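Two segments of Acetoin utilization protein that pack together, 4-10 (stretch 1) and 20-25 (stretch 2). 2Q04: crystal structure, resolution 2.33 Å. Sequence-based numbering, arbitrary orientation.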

# COMPACT_ATOMS: atom_id res chain seq x y z
N GLU A 4 9.82 8.16 -13.90
CA GLU A 4 8.73 7.89 -14.84
C GLU A 4 7.96 6.68 -14.39
O GLU A 4 8.52 5.78 -13.76
CB GLU A 4 9.28 7.65 -16.26
CG GLU A 4 9.86 8.90 -16.93
CD GLU A 4 11.06 9.45 -16.21
OE1 GLU A 4 11.74 8.68 -15.49
OE2 GLU A 4 11.34 10.67 -16.35
N LYS A 5 6.68 6.64 -14.72
CA LYS A 5 5.81 5.56 -14.27
C LYS A 5 5.58 4.55 -15.40
O LYS A 5 5.00 4.88 -16.44
CB LYS A 5 4.48 6.13 -13.77
CG LYS A 5 4.62 6.97 -12.47
CD LYS A 5 3.33 7.70 -12.14
CE LYS A 5 3.57 8.82 -11.16
NZ LYS A 5 2.36 9.68 -10.97
N GLN A 6 6.07 3.32 -15.19
CA GLN A 6 5.90 2.25 -16.17
C GLN A 6 4.59 1.50 -15.92
O GLN A 6 4.39 0.89 -14.85
CB GLN A 6 7.09 1.27 -16.09
CG GLN A 6 7.16 0.27 -17.24
CD GLN A 6 8.13 -0.86 -16.96
OE1 GLN A 6 7.95 -1.63 -16.01
NE2 GLN A 6 9.14 -0.99 -17.79
N PHE A 7 3.69 1.55 -16.90
CA PHE A 7 2.44 0.82 -16.82
C PHE A 7 2.69 -0.66 -17.03
O PHE A 7 3.34 -1.05 -17.98
CB PHE A 7 1.46 1.33 -17.90
CG PHE A 7 0.15 0.59 -17.92
CD1 PHE A 7 -0.92 1.01 -17.12
CD2 PHE A 7 -0.02 -0.54 -18.70
CE1 PHE A 7 -2.12 0.32 -17.13
CE2 PHE A 7 -1.22 -1.23 -18.70
CZ PHE A 7 -2.27 -0.80 -17.92
N ASN A 8 2.17 -1.47 -16.13
CA ASN A 8 2.28 -2.92 -16.25
C ASN A 8 0.93 -3.56 -16.10
O ASN A 8 0.02 -2.97 -15.54
CB ASN A 8 3.25 -3.46 -15.21
CG ASN A 8 4.68 -3.11 -15.53
OD1 ASN A 8 5.29 -3.69 -16.44
ND2 ASN A 8 5.23 -2.14 -14.80
N HIS A 9 0.78 -4.76 -16.64
CA HIS A 9 -0.50 -5.45 -16.66
C HIS A 9 -0.33 -6.95 -16.62
O HIS A 9 0.50 -7.51 -17.32
CB HIS A 9 -1.27 -5.06 -17.92
CG HIS A 9 -2.44 -5.96 -18.20
ND1 HIS A 9 -2.32 -7.17 -18.84
CD2 HIS A 9 -3.76 -5.83 -17.89
CE1 HIS A 9 -3.50 -7.75 -18.91
NE2 HIS A 9 -4.39 -6.96 -18.34
N ARG A 10 -1.16 -7.61 -15.81
CA ARG A 10 -1.28 -9.06 -15.83
C ARG A 10 -2.75 -9.43 -15.62
O ARG A 10 -3.49 -8.70 -14.94
CB ARG A 10 -0.43 -9.70 -14.72
CG ARG A 10 1.08 -9.46 -14.85
CD ARG A 10 1.69 -10.23 -15.99
NE ARG A 10 3.16 -10.20 -15.94
CZ ARG A 10 3.92 -9.20 -16.41
NH1 ARG A 10 3.36 -8.11 -16.94
NH2 ARG A 10 5.25 -9.28 -16.33
N GLU A 20 -8.23 -8.05 -14.23
CA GLU A 20 -7.11 -7.33 -14.80
C GLU A 20 -6.39 -6.54 -13.73
O GLU A 20 -6.99 -5.69 -13.04
CB GLU A 20 -7.57 -6.41 -15.93
CG GLU A 20 -8.48 -7.08 -16.95
CD GLU A 20 -7.96 -8.44 -17.41
OE1 GLU A 20 -6.74 -8.56 -17.68
OE2 GLU A 20 -8.77 -9.39 -17.51
N ILE A 21 -5.12 -6.86 -13.56
CA ILE A 21 -4.29 -6.21 -12.56
C ILE A 21 -3.27 -5.35 -13.26
O ILE A 21 -2.38 -5.86 -13.93
CB ILE A 21 -3.61 -7.24 -11.67
CG1 ILE A 21 -4.69 -8.03 -10.92
CG2 ILE A 21 -2.67 -6.55 -10.67
CD1 ILE A 21 -4.18 -9.09 -10.09
N GLU A 22 -3.41 -4.03 -13.12
CA GLU A 22 -2.66 -3.12 -13.94
C GLU A 22 -2.45 -1.76 -13.27
O GLU A 22 -3.27 -1.32 -12.46
CB GLU A 22 -3.38 -2.92 -15.26
CG GLU A 22 -4.78 -2.28 -15.10
CD GLU A 22 -5.58 -2.29 -16.37
OE1 GLU A 22 -5.50 -3.28 -17.13
OE2 GLU A 22 -6.34 -1.33 -16.59
N GLY A 23 -1.39 -1.08 -13.69
CA GLY A 23 -1.10 0.27 -13.24
C GLY A 23 0.38 0.57 -13.37
O GLY A 23 1.16 -0.31 -13.76
N PRO A 24 0.80 1.81 -13.00
CA PRO A 24 -0.09 2.87 -12.47
C PRO A 24 -1.10 3.41 -13.50
O PRO A 24 -0.75 3.61 -14.68
CB PRO A 24 0.90 3.98 -12.03
CG PRO A 24 2.26 3.35 -12.06
CD PRO A 24 2.20 2.26 -13.05
N VAL A 25 -2.33 3.61 -13.04
CA VAL A 25 -3.42 4.11 -13.89
C VAL A 25 -3.53 5.63 -13.73
O VAL A 25 -3.47 6.15 -12.62
CB VAL A 25 -4.79 3.47 -13.47
CG1 VAL A 25 -5.90 3.92 -14.39
CG2 VAL A 25 -4.68 1.94 -13.45
O HOH W 1 3.70 -1.23 -12.46

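Residues 20–23 of stretch 2 run antiparallel to residues 8–10 of stretch 1, the two strand axes inclined at 173° and approaching to 4.7 Å. The contact buries 479 Å², summed over both sides, and four main-chain hydrogen bonds form its framework.

At the start of stretch 2, E20 contributes through its carboxylate. With chi1 and chi2 both m, the side chain curls so that its end comes nearer to stretch 1, and E20 OE1 accepts a hydrogen bond from H9 NE2 (2.9 Å). The oxygen lies at the edge of the imidazole, near the ring plane, where a ring nitrogen can donate. The t rotamer of H9 brings its ring close enough for this link.

I21 forms a hydrogen-bonded pair with R10: I21 N donates to R10 O and R10 N donates to I21 O, each at 2.8 Å. I21 O also receives a CA-H...O contact from H9 CA (3.3 Å). The side chains of I21 and R10 lie on the same face of the sheet, but they end differently. The aliphatic I21 is buried, whereas R10 is exposed and its end leads away, R10 NH1 turning back to donate to its neighbour's carbonyl, H9 O (2.9 Å).

E22 pairs with H9 without main-chain hydrogen bonds between them, and the CA atoms of E22 and H9 come within 4.2 Å. E22 CA instead makes a CA-H...O contact with N8 O (3.1 Å). The E22 side chain shares a face with that of H9, and E22 OE1 reaches the edge of the imidazole, 3.2 Å from H9 CD2. E22 is buried, and both its carboxylate oxygens are satisfied by hydrogen bonds elsewhere in the structure. E22 CB packs against F7 CZ (3.6 Å).

G23 closes the ladder with N8. N8 N donates to G23 O (2.8 Å), and G23 N donates to N8 O (3.0 Å). The phi/psi of 156/179° suits glycine, since a CB here would be jammed against the preceding carbonyl oxygen. Water 1 accepts from N8 ND2 (2.9 Å) and its oxygen sits 3.0 Å from G23 O, where it can donate; N8 ND2 also donates to Q6 OE1 (3.0 Å), within stretch 1.

P24 follows a cis peptide bond and has the largest area covered by the other stretch, 72 Å². Its ring packs through P24 CD against Q6 O (3.1 Å) and through P24 CG against K5 CB (3.9 Å), while P24 O approaches the edge of the F7 ring at F7 CD1 (3.6 Å). Beyond it, V25 makes no contact with stretch 1.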